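Local structure of glycine betaine, L-proline ABC transporter, glycine/betaine/L-proline-binding protein (ProX) (Borrelia burgdorferi, 3TMG) at residues T29-V34 / F231-D236; V34-F39 / K251-A256; N145-S150 / D198-M203. The protein binds glycine betaine (trimethyl glycine) and probably delivers it to an ABC transporter as its substrate-binding component. One frame throughout, in Å; residues are numbered along the deposited sequence.

Contact 1: T29-V34 / F231-D236; sequences TAATNV and FYWSDD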
ATOM      1  N   THR A  29      -6.306   0.467  -2.213  1.00 13.87           N
ATOM      2  CA  THR A  29      -7.618   0.517  -2.865  1.00 13.88           C
ATOM      3  C   THR A  29      -8.631  -0.447  -2.161  1.00 13.09           C
ATOM      4  O   THR A  29      -9.781  -0.060  -1.957  1.00 13.31           O
ATOM      5  CB  THR A  29      -7.477   0.130  -4.324  1.00 14.43           C
ATOM      6  OG1 THR A  29      -6.542   1.029  -4.962  1.00 15.60           O
ATOM      7  CG2 THR A  29      -8.833   0.148  -5.064  1.00 15.79           C
ATOM      8  N   ALA A  30      -8.229  -1.677  -1.841  1.00 12.32           N
ATOM      9  CA  ALA A  30      -9.108  -2.593  -1.031  1.00 12.32           C
ATOM     10  C   ALA A  30      -9.553  -1.989   0.285  1.00 12.33           C
ATOM     11  O   ALA A  30     -10.766  -1.917   0.591  1.00 12.12           O
ATOM     12  CB  ALA A  30      -8.455  -3.944  -0.784  1.00 12.40           C
ATOM     13  N   ALA A  31      -8.590  -1.544   1.086  1.00 11.47           N
ATOM     14  CA  ALA A  31      -8.921  -0.877   2.376  1.00 11.42           C
ATOM     15  C   ALA A  31      -9.801   0.344   2.248  1.00 11.93           C
ATOM     16  O   ALA A  31     -10.728   0.557   3.057  1.00 12.14           O
ATOM     17  CB  ALA A  31      -7.646  -0.486   3.133  1.00 11.09           C
ATOM     18  N   THR A  32      -9.514   1.187   1.247  1.00 11.75           N
ATOM     19  CA  THR A  32     -10.234   2.446   1.095  1.00 11.83           C
ATOM     20  C   THR A  32     -11.702   2.223   0.667  1.00 12.19           C
ATOM     21  O   THR A  32     -12.623   2.863   1.199  1.00 12.40           O
ATOM     22  CB  THR A  32      -9.448   3.410   0.151  1.00 11.83           C
ATOM     23  OG1 THR A  32      -8.146   3.616   0.750  1.00 12.21           O
ATOM     24  CG2 THR A  32     -10.142   4.760   0.092  1.00 12.68           C
ATOM     25  N   ASN A  33     -11.910   1.288  -0.270  1.00 12.02           N
ATOM     26  CA  ASN A  33     -13.264   0.862  -0.642  1.00 12.63           C
ATOM     27  C   ASN A  33     -14.033   0.172   0.488  1.00 12.96           C
ATOM     28  O   ASN A  33     -15.232   0.434   0.667  1.00 13.34           O
ATOM     29  CB  ASN A  33     -13.250   0.003  -1.916  1.00 12.72           C
ATOM     30  CG  ASN A  33     -13.224   0.843  -3.190  1.00 13.05           C
ATOM     31  OD1 ASN A  33     -14.273   1.186  -3.704  1.00 14.09           O
ATOM     32  ND2 ASN A  33     -12.018   1.134  -3.738  1.00 12.65           N
ATOM     33  N   VAL A  34     -13.348  -0.642   1.276  1.00 12.56           N
ATOM     34  CA  VAL A  34     -13.999  -1.206   2.497  1.00 13.46           C
ATOM     35  C   VAL A  34     -14.475  -0.075   3.424  1.00 14.24           C
ATOM     36  O   VAL A  34     -15.638  -0.071   3.815  1.00 14.88           O
ATOM     37  CB  VAL A  34     -13.080  -2.159   3.277  1.00 12.97           C
ATOM     38  CG1 VAL A  34     -13.659  -2.477   4.683  1.00 13.82           C
ATOM     39  CG2 VAL A  34     -12.915  -3.444   2.487  1.00 12.91           C
ATOM     40  N   PHE A 231     -10.037   1.254  12.740  1.00 16.14           N
ATOM     41  CA  PHE A 231      -9.818   0.384  11.583  1.00 14.87           C
ATOM     42  C   PHE A 231      -8.505  -0.417  11.755  1.00 14.59           C
ATOM     43  O   PHE A 231      -7.445   0.170  11.912  1.00 14.90           O
ATOM     44  CB  PHE A 231      -9.748   1.226  10.314  1.00 14.21           C
ATOM     45  CG  PHE A 231      -9.338   0.447   9.090  1.00 13.31           C
ATOM     46  CD1 PHE A 231     -10.123  -0.597   8.637  1.00 13.31           C
ATOM     47  CD2 PHE A 231      -8.160   0.765   8.404  1.00 12.62           C
ATOM     48  CE1 PHE A 231      -9.736  -1.321   7.498  1.00 13.01           C
ATOM     49  CE2 PHE A 231      -7.758   0.042   7.256  1.00 12.06           C
ATOM     50  CZ  PHE A 231      -8.544  -0.991   6.814  1.00 12.00           C
ATOM     51  N   TYR A 232      -8.591  -1.734  11.647  1.00 14.18           N
ATOM     52  CA  TYR A 232      -7.413  -2.591  11.785  1.00 14.02           C
ATOM     53  C   TYR A 232      -7.738  -3.896  11.083  1.00 13.71           C
ATOM     54  O   TYR A 232      -8.851  -4.435  11.237  1.00 13.68           O
ATOM     55  CB  TYR A 232      -7.091  -2.882  13.285  1.00 14.70           C
ATOM     56  CG  TYR A 232      -5.771  -3.590  13.412  1.00 14.65           C
ATOM     57  CD1 TYR A 232      -5.689  -5.001  13.327  1.00 14.72           C
ATOM     58  CD2 TYR A 232      -4.595  -2.844  13.501  1.00 14.53           C
ATOM     59  CE1 TYR A 232      -4.448  -5.641  13.396  1.00 14.85           C
ATOM     60  CE2 TYR A 232      -3.367  -3.444  13.558  1.00 14.61           C
ATOM     61  CZ  TYR A 232      -3.296  -4.831  13.512  1.00 14.97           C
ATOM     62  OH  TYR A 232      -2.034  -5.348  13.550  1.00 15.59           O
ATOM     63  N   TRP A 233      -6.790  -4.417  10.322  1.00 13.11           N
ATOM     64  CA  TRP A 233      -6.989  -5.769   9.795  1.00 13.93           C
ATOM     65  C   TRP A 233      -5.688  -6.476   9.507  1.00 14.39           C
ATOM     66  O   TRP A 233      -4.606  -5.882   9.676  1.00 14.04           O
ATOM     67  CB  TRP A 233      -7.928  -5.733   8.574  1.00 13.39           C
ATOM     68  CG  TRP A 233      -7.437  -4.957   7.370  1.00 12.91           C
ATOM     69  CD1 TRP A 233      -6.311  -4.135   7.242  1.00 12.42           C
ATOM     70  CD2 TRP A 233      -8.066  -4.963   6.052  1.00 12.76           C
ATOM     71  NE1 TRP A 233      -6.231  -3.630   5.956  1.00 12.33           N
ATOM     72  CE2 TRP A 233      -7.247  -4.128   5.190  1.00 12.17           C
ATOM     73  CE3 TRP A 233      -9.217  -5.576   5.525  1.00 13.88           C
ATOM     74  CZ2 TRP A 233      -7.557  -3.926   3.843  1.00 12.32           C
ATOM     75  CZ3 TRP A 233      -9.534  -5.364   4.177  1.00 13.45           C
ATOM     76  CH2 TRP A 233      -8.724  -4.549   3.358  1.00 13.07           C
ATOM     77  N   SER A 234      -5.814  -7.727   9.024  1.00 14.99           N
ATOM     78  CA  SER A 234      -4.694  -8.660   8.934  0.50 14.83           C
ATOM     79  C   SER A 234      -4.736  -9.447   7.625  1.00 15.04           C
ATOM     80  O   SER A 234      -5.716  -9.393   6.891  1.00 13.95           O
ATOM     81  CB  SER A 234      -4.724  -9.627  10.132  0.50 15.65           C
ATOM     82  OG  SER A 234      -4.864  -8.915  11.337  0.50 15.28           O
ATOM     83  N   ASP A 235      -3.649 -10.170   7.342  1.00 15.27           N
ATOM     84  CA  ASP A 235      -3.487 -10.942   6.103  1.00 16.08           C
ATOM     85  C   ASP A 235      -4.684 -11.799   5.747  1.00 16.70           C
ATOM     86  O   ASP A 235      -5.019 -11.933   4.574  1.00 16.66           O
ATOM     87  CB  ASP A 235      -2.275 -11.901   6.262  1.00 16.63           C
ATOM     88  CG  ASP A 235      -0.942 -11.192   6.018  1.00 17.41           C
ATOM     89  OD1 ASP A 235      -0.944  -9.975   5.866  1.00 16.18           O
ATOM     90  OD2 ASP A 235       0.125 -11.843   5.979  1.00 17.64           O
ATOM     91  N   ASP A 236      -5.291 -12.459   6.732  1.00 17.13           N
ATOM     92  CA  ASP A 236      -6.377 -13.360   6.362  1.00 18.67           C
ATOM     93  C   ASP A 236      -7.594 -12.640   5.794  1.00 17.66           C
ATOM     94  O   ASP A 236      -8.391 -13.285   5.127  1.00 17.41           O
ATOM     95  CB  ASP A 236      -6.802 -14.247   7.504  1.00 21.54           C
ATOM     96  CG  ASP A 236      -7.469 -13.485   8.572  1.00 23.37           C
ATOM     97  OD1 ASP A 236      -7.203 -12.286   8.742  1.00 24.24           O
ATOM     98  OD2 ASP A 236      -8.277 -14.090   9.266  1.00 29.47           O
TER
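Ala31 meets two aromatic rings at once, its CB lying 3.5 Å from Trp233 CZ2 and 3.8 Å from Phe231 CZ. In this type II periplasmic-binding-protein fold, Ala31 sits on helix 26-41, which connects the parallel strands 16-22 and 44-50 as a beta-alpha-beta crossover; the two aromatics lie in the link leading into helix 235-247. The methyl approaches both rings obliquely. Trp233 CG sits between the backbone N and the carbonyl carbon, the crowded position (chi1 63°), and from there the indole extends with its benzene half against the helix: CH2 comes within 4.2 Å of Ala30 CB, and CZ3 lies at the same distance from Val34 CG2, one helical turn further on. The rings are also packed on each other, with Phe231 CZ 3.6 Å above the plane of the Trp233 indole and displaced toward its rim. The short alanine side chains allow this close approach of the large rings to the helix. All five touching residues are buried. Val69 of strand 67-73 touches both Ala31 and Phe231, while Leu241 of helix 235-247 adjoins Ala30 and Val34; Trp270 and Phe231 meet edge-to-face. The side chains that meet across the contact are all apolar, and the indole also rests on the Ala30-Ala31 backbone, with Trp233 CH2 3.8 Å from Ala31 N and Trp233 CZ2 3.6 Å from Ala31 CA.

Contact 2: V34-F39 / K251-A256; sequences VLKVVF and KEYRNA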
ATOM      1  N   VAL A  34     -13.348  -0.642   1.276  1.00 12.56           N
ATOM      2  CA  VAL A  34     -13.999  -1.206   2.497  1.00 13.46           C
ATOM      3  C   VAL A  34     -14.475  -0.075   3.424  1.00 14.24           C
ATOM      4  O   VAL A  34     -15.638  -0.071   3.815  1.00 14.88           O
ATOM      5  CB  VAL A  34     -13.080  -2.159   3.277  1.00 12.97           C
ATOM      6  CG1 VAL A  34     -13.659  -2.477   4.683  1.00 13.82           C
ATOM      7  CG2 VAL A  34     -12.915  -3.444   2.487  1.00 12.91           C
ATOM      8  N   LEU A  35     -13.600   0.883   3.747  1.00 14.26           N
ATOM      9  CA  LEU A  35     -14.015   1.997   4.606  1.00 15.63           C
ATOM     10  C   LEU A  35     -15.105   2.869   3.978  1.00 16.32           C
ATOM     11  O   LEU A  35     -16.022   3.364   4.668  1.00 17.01           O
ATOM     12  CB  LEU A  35     -12.823   2.810   5.088  1.00 15.94           C
ATOM     13  CG  LEU A  35     -12.004   2.148   6.212  1.00 16.51           C
ATOM     14  CD1 LEU A  35     -10.995   3.139   6.786  1.00 18.06           C
ATOM     15  CD2 LEU A  35     -12.833   1.592   7.386  1.00 17.07           C
ATOM     16  N   LYS A  36     -15.050   3.030   2.656  1.00 15.64           N
ATOM     17  CA  LYS A  36     -16.127   3.725   1.991  1.00 16.20           C
ATOM     18  C   LYS A  36     -17.493   3.053   2.297  1.00 16.41           C
ATOM     19  O   LYS A  36     -18.482   3.724   2.611  1.00 17.05           O
ATOM     20  CB  LYS A  36     -15.866   3.751   0.487  1.00 16.08           C
ATOM     21  CG  LYS A  36     -16.927   4.543  -0.258  1.00 17.84           C
ATOM     22  CD  LYS A  36     -16.524   4.591  -1.725  1.00 18.10           C
ATOM     23  CE  LYS A  36     -17.754   4.495  -2.550  1.00 20.07           C
ATOM     24  NZ  LYS A  36     -17.922   5.772  -3.264  1.00 21.91           N
ATOM     25  N   VAL A  37     -17.543   1.736   2.159  1.00 15.93           N
ATOM     26  CA  VAL A  37     -18.765   0.946   2.432  1.00 16.79           C
ATOM     27  C   VAL A  37     -19.207   1.080   3.898  1.00 17.73           C
ATOM     28  O   VAL A  37     -20.378   1.308   4.181  1.00 18.83           O
ATOM     29  CB  VAL A  37     -18.559  -0.534   2.020  1.00 16.29           C
ATOM     30  CG1 VAL A  37     -19.742  -1.387   2.466  1.00 17.38           C
ATOM     31  CG2 VAL A  37     -18.402  -0.606   0.496  1.00 15.69           C
ATOM     32  N   VAL A  38     -18.257   0.976   4.821  1.00 17.33           N
ATOM     33  CA  VAL A  38     -18.529   1.169   6.246  1.00 18.49           C
ATOM     34  C   VAL A  38     -19.168   2.551   6.530  1.00 19.59           C
ATOM     35  O   VAL A  38     -20.253   2.620   7.165  1.00 20.44           O
ATOM     36  CB  VAL A  38     -17.238   0.974   7.058  1.00 17.70           C
ATOM     37  CG1 VAL A  38     -17.479   1.336   8.506  1.00 18.82           C
ATOM     38  CG2 VAL A  38     -16.754  -0.467   6.911  1.00 17.29           C
ATOM     39  N   PHE A  39     -18.546   3.634   6.028  1.00 19.18           N
ATOM     40  CA  PHE A  39     -19.102   4.981   6.216  1.00 20.39           C
ATOM     41  C   PHE A  39     -20.485   5.156   5.554  1.00 21.77           C
ATOM     42  O   PHE A  39     -21.374   5.803   6.113  1.00 22.83           O
ATOM     43  CB  PHE A  39     -18.138   6.061   5.747  1.00 20.03           C
ATOM     44  CG  PHE A  39     -17.032   6.349   6.701  1.00 20.02           C
ATOM     45  CD1 PHE A  39     -17.304   6.754   8.008  1.00 21.15           C
ATOM     46  CD2 PHE A  39     -15.699   6.268   6.298  1.00 19.19           C
ATOM     47  CE1 PHE A  39     -16.258   7.032   8.896  1.00 21.26           C
ATOM     48  CE2 PHE A  39     -14.670   6.557   7.171  1.00 19.33           C
ATOM     49  CZ  PHE A  39     -14.943   6.936   8.480  1.00 19.60           C
ATOM     50  N   LYS A 251     -14.090  -4.291 -10.039  1.00 15.31           N
ATOM     51  CA  LYS A 251     -15.182  -4.710  -9.119  1.00 15.82           C
ATOM     52  C   LYS A 251     -14.833  -4.372  -7.651  1.00 15.79           C
ATOM     53  O   LYS A 251     -15.457  -4.915  -6.734  1.00 16.02           O
ATOM     54  CB  LYS A 251     -15.483  -6.197  -9.208  1.00 15.83           C
ATOM     55  CG  LYS A 251     -15.902  -6.793 -10.576  1.00 16.77           C
ATOM     56  CD  LYS A 251     -16.908  -5.949 -11.339  1.00 17.13           C
ATOM     57  CE  LYS A 251     -17.317  -6.712 -12.590  1.00 18.27           C
ATOM     58  NZ  LYS A 251     -18.126  -5.878 -13.526  1.00 19.05           N
ATOM     59  N   GLU A 252     -13.879  -3.478  -7.424  1.00 15.98           N
ATOM     60  CA  GLU A 252     -13.373  -3.243  -6.045  1.00 16.72           C
ATOM     61  C   GLU A 252     -14.460  -2.724  -5.117  1.00 16.35           C
ATOM     62  O   GLU A 252     -14.515  -3.075  -3.954  1.00 15.41           O
ATOM     63  CB  GLU A 252     -12.207  -2.252  -6.035  1.00 18.54           C
ATOM     64  CG  GLU A 252     -11.017  -2.698  -6.876  1.00 21.94           C
ATOM     65  CD  GLU A 252     -11.037  -2.147  -8.308  1.00 23.99           C
ATOM     66  OE1 GLU A 252     -12.086  -2.047  -8.965  1.00 21.86           O
ATOM     67  OE2 GLU A 252      -9.943  -1.799  -8.793  1.00 31.16           O
ATOM     68  N   TYR A 253     -15.349  -1.894  -5.627  1.00 16.64           N
ATOM     69  CA  TYR A 253     -16.416  -1.407  -4.718  1.00 16.93           C
ATOM     70  C   TYR A 253     -17.442  -2.520  -4.385  1.00 16.95           C
ATOM     71  O   TYR A 253     -17.814  -2.720  -3.231  1.00 16.47           O
ATOM     72  CB  TYR A 253     -17.123  -0.208  -5.340  1.00 17.77           C
ATOM     73  CG  TYR A 253     -18.320   0.206  -4.515  1.00 19.30           C
ATOM     74  CD1 TYR A 253     -18.148   0.965  -3.344  1.00 19.48           C
ATOM     75  CD2 TYR A 253     -19.620  -0.182  -4.887  1.00 20.56           C
ATOM     76  CE1 TYR A 253     -19.235   1.324  -2.556  1.00 20.37           C
ATOM     77  CE2 TYR A 253     -20.718   0.207  -4.127  1.00 21.92           C
ATOM     78  CZ  TYR A 253     -20.511   0.967  -2.960  1.00 21.54           C
ATOM     79  OH  TYR A 253     -21.603   1.361  -2.191  1.00 22.65           O
ATOM     80  N   ARG A 254     -17.940  -3.205  -5.408  1.00 17.33           N
ATOM     81  CA  ARG A 254     -18.834  -4.338  -5.199  1.00 18.22           C
ATOM     82  C   ARG A 254     -18.195  -5.377  -4.255  1.00 17.55           C
ATOM     83  O   ARG A 254     -18.873  -5.912  -3.368  1.00 18.23           O
ATOM     84  CB  ARG A 254     -19.204  -5.002  -6.537  1.00 19.32           C
ATOM     85  CG  ARG A 254     -20.208  -6.137  -6.412  1.00 21.03           C
ATOM     86  CD  ARG A 254     -20.080  -7.115  -7.594  1.00 22.07           C
ATOM     87  NE  ARG A 254     -18.799  -7.866  -7.555  1.00 21.56           N
ATOM     88  CZ  ARG A 254     -18.336  -8.606  -8.561  1.00 21.23           C
ATOM     89  NH1 ARG A 254     -18.994  -8.650  -9.723  1.00 22.78           N
ATOM     90  NH2 ARG A 254     -17.205  -9.256  -8.430  1.00 20.71           N
ATOM     91  N   ASN A 255     -16.909  -5.684  -4.462  1.00 16.17           N
ATOM     92  CA  ASN A 255     -16.222  -6.661  -3.605  1.00 16.00           C
ATOM     93  C   ASN A 255     -16.030  -6.157  -2.177  1.00 15.85           C
ATOM     94  O   ASN A 255     -16.097  -6.960  -1.224  1.00 16.55           O
ATOM     95  CB  ASN A 255     -14.873  -7.082  -4.200  1.00 15.22           C
ATOM     96  CG  ASN A 255     -15.058  -7.887  -5.467  1.00 15.61           C
ATOM     97  OD1 ASN A 255     -16.169  -8.365  -5.745  1.00 16.33           O
ATOM     98  ND2 ASN A 255     -14.007  -7.982  -6.272  1.00 14.63           N
ATOM     99  N   ALA A 256     -15.901  -4.846  -2.013  1.00 15.09           N
ATOM    100  CA  ALA A 256     -15.918  -4.249  -0.650  1.00 14.98           C
ATOM    101  C   ALA A 256     -17.299  -4.383   0.012  1.00 16.15           C
ATOM    102  O   ALA A 256     -17.386  -4.631   1.233  1.00 15.81           O
ATOM    103  CB  ALA A 256     -15.469  -2.776  -0.699  1.00 14.31           C
TER
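Tyr253 reaches across to helix 26-41 with one side of its ring, CE1 lying 3.5 Å from Lys36 CE and 3.7 Å from Val37 CG2. Its CG stands anti to the backbone N and beside the carbonyl carbon (chi1 173°), and from that position the ring extends to the two side chains of the other helix. The phenol oxygen is hydrogen-bonded to Glu40, one turn beyond Lys36 on the same helix, so the ring is tied by its polar end as well as packed along its carbons. Lys36 starts out extended, with CG anti to the backbone N, but bends at its third and fourth torsions; chi3 of 143° places CE against the ring, and the two side chains cross at about a right angle. The ammonium NZ makes a long, weak ion pair with Glu40. Val37 meets the ring obliquely through CG2, the methyl anti to its carbonyl carbon, and the same methyl lies 3.8 Å from Ala256 CB. These residues join two helices of one lobe of the periplasmic-binding-protein fold: helix 26-41 of the crossover and the start of helix 252-262, whose short segment axes approach to 9.0 Å with a signed crossing angle of -57°. Phe259, further along helix 252-262, also packs on Val34. Near the crossing Ala256 CB touches the backbone directly, 3.6 Å from Val34 N, and Val34 CG2 adds a looser contact, 4.1 Å from Ala256 CB.

Contact 3: N145-S150 / D198-M203; sequences NYYGLS and DPDLIM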
ATOM      1  N   ASN A 145      21.282   3.596  -5.494  1.00 23.87           N
ATOM      2  CA  ASN A 145      22.425   4.499  -5.302  1.00 25.95           C
ATOM      3  C   ASN A 145      23.379   4.006  -4.236  1.00 25.18           C
ATOM      4  O   ASN A 145      24.582   3.980  -4.430  1.00 26.25           O
ATOM      5  CB  ASN A 145      21.952   5.900  -4.934  1.00 28.25           C
ATOM      6  CG  ASN A 145      21.208   6.570  -6.054  1.00 31.91           C
ATOM      7  OD1 ASN A 145      21.639   6.538  -7.215  1.00 37.34           O
ATOM      8  ND2 ASN A 145      20.104   7.223  -5.722  1.00 33.67           N
ATOM      9  N   TYR A 146      22.828   3.657  -3.090  1.00 23.47           N
ATOM     10  CA  TYR A 146      23.609   3.241  -1.938  1.00 23.48           C
ATOM     11  C   TYR A 146      24.501   2.039  -2.238  1.00 23.69           C
ATOM     12  O   TYR A 146      25.676   1.976  -1.818  1.00 25.24           O
ATOM     13  CB  TYR A 146      22.633   2.844  -0.797  1.00 22.10           C
ATOM     14  CG  TYR A 146      23.361   2.462   0.468  1.00 22.44           C
ATOM     15  CD1 TYR A 146      23.794   3.440   1.370  1.00 23.39           C
ATOM     16  CD2 TYR A 146      23.641   1.139   0.742  1.00 22.26           C
ATOM     17  CE1 TYR A 146      24.514   3.088   2.517  1.00 24.26           C
ATOM     18  CE2 TYR A 146      24.333   0.775   1.884  1.00 22.76           C
ATOM     19  CZ  TYR A 146      24.761   1.741   2.767  1.00 23.96           C
ATOM     20  OH  TYR A 146      25.459   1.342   3.892  1.00 25.01           O
ATOM     21  N   TYR A 147      23.932   1.056  -2.914  1.00 22.43           N
ATOM     22  CA  TYR A 147      24.628  -0.193  -3.164  1.00 23.21           C
ATOM     23  C   TYR A 147      25.496  -0.117  -4.416  1.00 24.57           C
ATOM     24  O   TYR A 147      26.111  -1.113  -4.802  1.00 25.14           O
ATOM     25  CB  TYR A 147      23.635  -1.366  -3.254  1.00 21.85           C
ATOM     26  CG  TYR A 147      23.105  -1.774  -1.886  1.00 21.13           C
ATOM     27  CD1 TYR A 147      23.958  -2.353  -0.934  1.00 21.87           C
ATOM     28  CD2 TYR A 147      21.771  -1.589  -1.545  1.00 20.08           C
ATOM     29  CE1 TYR A 147      23.494  -2.723   0.332  1.00 21.32           C
ATOM     30  CE2 TYR A 147      21.296  -1.963  -0.284  1.00 19.34           C
ATOM     31  CZ  TYR A 147      22.164  -2.551   0.646  1.00 20.05           C
ATOM     32  OH  TYR A 147      21.694  -2.953   1.898  1.00 20.14           O
ATOM     33  N   GLY A 148      25.538   1.074  -5.028  1.00 25.61           N
ATOM     34  CA  GLY A 148      26.432   1.344  -6.174  1.00 27.52           C
ATOM     35  C   GLY A 148      25.964   0.672  -7.461  1.00 27.66           C
ATOM     36  O   GLY A 148      26.786   0.282  -8.288  1.00 28.58           O
ATOM     37  N   LEU A 149      24.651   0.567  -7.636  1.00 26.23           N
ATOM     38  CA  LEU A 149      24.042  -0.172  -8.741  1.00 26.75           C
ATOM     39  C   LEU A 149      23.372   0.742  -9.769  1.00 27.37           C
ATOM     40  O   LEU A 149      22.970   0.295 -10.846  1.00 27.73           O
ATOM     41  CB  LEU A 149      22.982  -1.146  -8.182  1.00 25.00           C
ATOM     42  CG  LEU A 149      23.512  -2.271  -7.267  1.00 24.84           C
ATOM     43  CD1 LEU A 149      22.367  -3.013  -6.586  1.00 23.44           C
ATOM     44  CD2 LEU A 149      24.374  -3.241  -8.036  1.00 25.83           C
ATOM     45  N   SER A 150      23.277   2.024  -9.456  1.00 27.83           N
ATOM     46  CA  SER A 150      22.442   2.925 -10.232  1.00 29.11           C
ATOM     47  C   SER A 150      22.939   3.188 -11.655  1.00 31.29           C
ATOM     48  O   SER A 150      22.130   3.527 -12.512  1.00 32.38           O
ATOM     49  CB  SER A 150      22.278   4.247  -9.498  1.00 29.32           C
ATOM     50  OG  SER A 150      23.539   4.907  -9.521  1.00 33.21           O
ATOM     51  N   ASP A 198      19.145  -7.381   2.190  1.00 20.19           N
ATOM     52  CA  ASP A 198      19.379  -5.938   2.169  1.00 19.88           C
ATOM     53  C   ASP A 198      20.238  -5.658   3.413  1.00 20.34           C
ATOM     54  O   ASP A 198      19.709  -5.294   4.485  1.00 21.01           O
ATOM     55  CB  ASP A 198      17.992  -5.253   2.189  1.00 18.51           C
ATOM     56  CG  ASP A 198      18.037  -3.731   2.429  1.00 18.44           C
ATOM     57  OD1 ASP A 198      19.095  -3.065   2.156  1.00 18.82           O
ATOM     58  OD2 ASP A 198      16.952  -3.225   2.866  1.00 17.22           O
ATOM     59  N   PRO A 199      21.569  -5.873   3.291  1.00 21.76           N
ATOM     60  CA  PRO A 199      22.491  -5.955   4.460  1.00 22.58           C
ATOM     61  C   PRO A 199      22.413  -4.736   5.352  1.00 22.78           C
ATOM     62  O   PRO A 199      22.545  -4.849   6.580  1.00 23.34           O
ATOM     63  CB  PRO A 199      23.889  -5.990   3.831  1.00 24.07           C
ATOM     64  CG  PRO A 199      23.688  -6.406   2.404  1.00 23.62           C
ATOM     65  CD  PRO A 199      22.236  -6.267   2.031  1.00 21.93           C
ATOM     66  N   ASP A 200      22.256  -3.577   4.733  1.00 21.84           N
ATOM     67  CA  ASP A 200      22.261  -2.330   5.481  1.00 22.24           C
ATOM     68  C   ASP A 200      20.856  -1.759   5.734  1.00 20.57           C
ATOM     69  O   ASP A 200      20.702  -0.647   6.284  1.00 19.86           O
ATOM     70  CB  ASP A 200      23.197  -1.338   4.807  1.00 24.39           C
ATOM     71  CG  ASP A 200      24.658  -1.739   4.967  1.00 26.51           C
ATOM     72  OD1 ASP A 200      24.944  -2.668   5.732  1.00 27.20           O
ATOM     73  OD2 ASP A 200      25.530  -1.106   4.356  1.00 27.34           O
ATOM     74  N   LEU A 201      19.842  -2.555   5.371  1.00 18.77           N
ATOM     75  CA  LEU A 201      18.429  -2.280   5.697  1.00 18.17           C
ATOM     76  C   LEU A 201      17.945  -0.948   5.108  1.00 17.86           C
ATOM     77  O   LEU A 201      17.179  -0.252   5.719  1.00 17.34           O
ATOM     78  CB  LEU A 201      18.183  -2.294   7.230  1.00 18.16           C
ATOM     79  CG  LEU A 201      16.835  -2.884   7.670  1.00 17.53           C
ATOM     80  CD1 LEU A 201      16.838  -4.383   7.386  1.00 17.66           C
ATOM     81  CD2 LEU A 201      16.610  -2.627   9.158  1.00 17.47           C
ATOM     82  N   ILE A 202      18.421  -0.586   3.918  1.00 17.56           N
ATOM     83  CA  ILE A 202      17.956   0.631   3.290  1.00 17.15           C
ATOM     84  C   ILE A 202      16.424   0.594   3.037  1.00 16.23           C
ATOM     85  O   ILE A 202      15.738   1.608   3.137  1.00 15.81           O
ATOM     86  CB  ILE A 202      18.755   0.879   1.979  1.00 17.84           C
ATOM     87  CG1 ILE A 202      20.276   0.793   2.251  1.00 18.97           C
ATOM     88  CG2 ILE A 202      18.338   2.199   1.325  1.00 18.02           C
ATOM     89  CD1 ILE A 202      20.847   1.838   3.233  1.00 20.07           C
ATOM     90  N   MET A 203      15.900  -0.584   2.717  1.00 15.22           N
ATOM     91  CA  MET A 203      14.474  -0.730   2.468  1.00 15.05           C
ATOM     92  C   MET A 203      13.640  -0.839   3.754  1.00 14.34           C
ATOM     93  O   MET A 203      12.383  -0.895   3.697  1.00 13.87           O
ATOM     94  CB  MET A 203      14.193  -1.958   1.596  1.00 15.46           C
ATOM     95  CG  MET A 203      14.986  -2.039   0.280  1.00 17.70           C
ATOM     96  SD  MET A 203      14.553  -0.682  -0.807  1.00 19.90           S
ATOM     97  CE  MET A 203      12.852  -1.040  -1.249  1.00 18.58           C
TER
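Tyr147 OH and Tyr146 OH each bond to an aspartate of the 198-203 loop, while Ile202 packs against both rings. Tyr146 is the last residue of helix 135-146 of the periplasmic-binding-protein fold and Tyr147 follows it; Gly148, with positive phi, then completes a Schellman motif. The partner loop opens with a type I beta turn from Asp198 to Leu201. The dense part centres on Ile202 and the two rings. Ile202 CG1 is anti to its carbonyl carbon (chi1 -51°) and lies 3.7 Å from Tyr146 CD2 and 3.9 Å from Tyr147 CE2. Beyond it, Ile202 CD1 makes a CH-pi contact 3.6 Å from the Tyr146 ring centroid and 4° off the ring normal. The Tyr146 ring in turn packs on its neighbour, with CD2 3.7 Å above the centre of the Tyr147 ring. Tyr147 OH donates to Asp198 OD1 at 2.6 Å, using the anti lone pair of that oxygen, and accepts the backbone N-H of Asp200 at 3.0 Å, so the hydroxyl links a side chain and the backbone of one turn. Asp198 is itself held from within the loop: OD1 accepts Ile202 N and OD2 accepts Met203 N, both on the syn side. Ile113 flanks Tyr147 and Asp198 from outside the two segments. The outer side is formed by the exposed Tyr146, Pro199 and Asp200. Here Pro199 CD lies 3.4 Å from Tyr147 OH and crosses that side chain obliquely. Tyr146 OH donates to Asp200 OD2 over a very short 2.5 Å, the oxygen lying at the edge of a ring whose plane is 75° from that of the carboxylate.

From the N terminus, helix 26-41 supplies the first segments of contacts 1 and 2, which share Val34. Contact 1 closes its loop at 231-236, leading into helix 235-247, and contact 2 closes at 251-256, on the next helix, so the two loops cross. They also touch in space, Asn33 C lying 3.5 Å from Ala256 CB. Together they tie late helices to the early crossover helix within one lobe. Contact 3 closes a shorter loop, with 47 residues between 145-150 and 198-203, nested in both others: it joins the end of helix 135-146 to the loop before strand 207-214, on the opposite side of the chain's centre, its centre about 31 Å from that of contact 1.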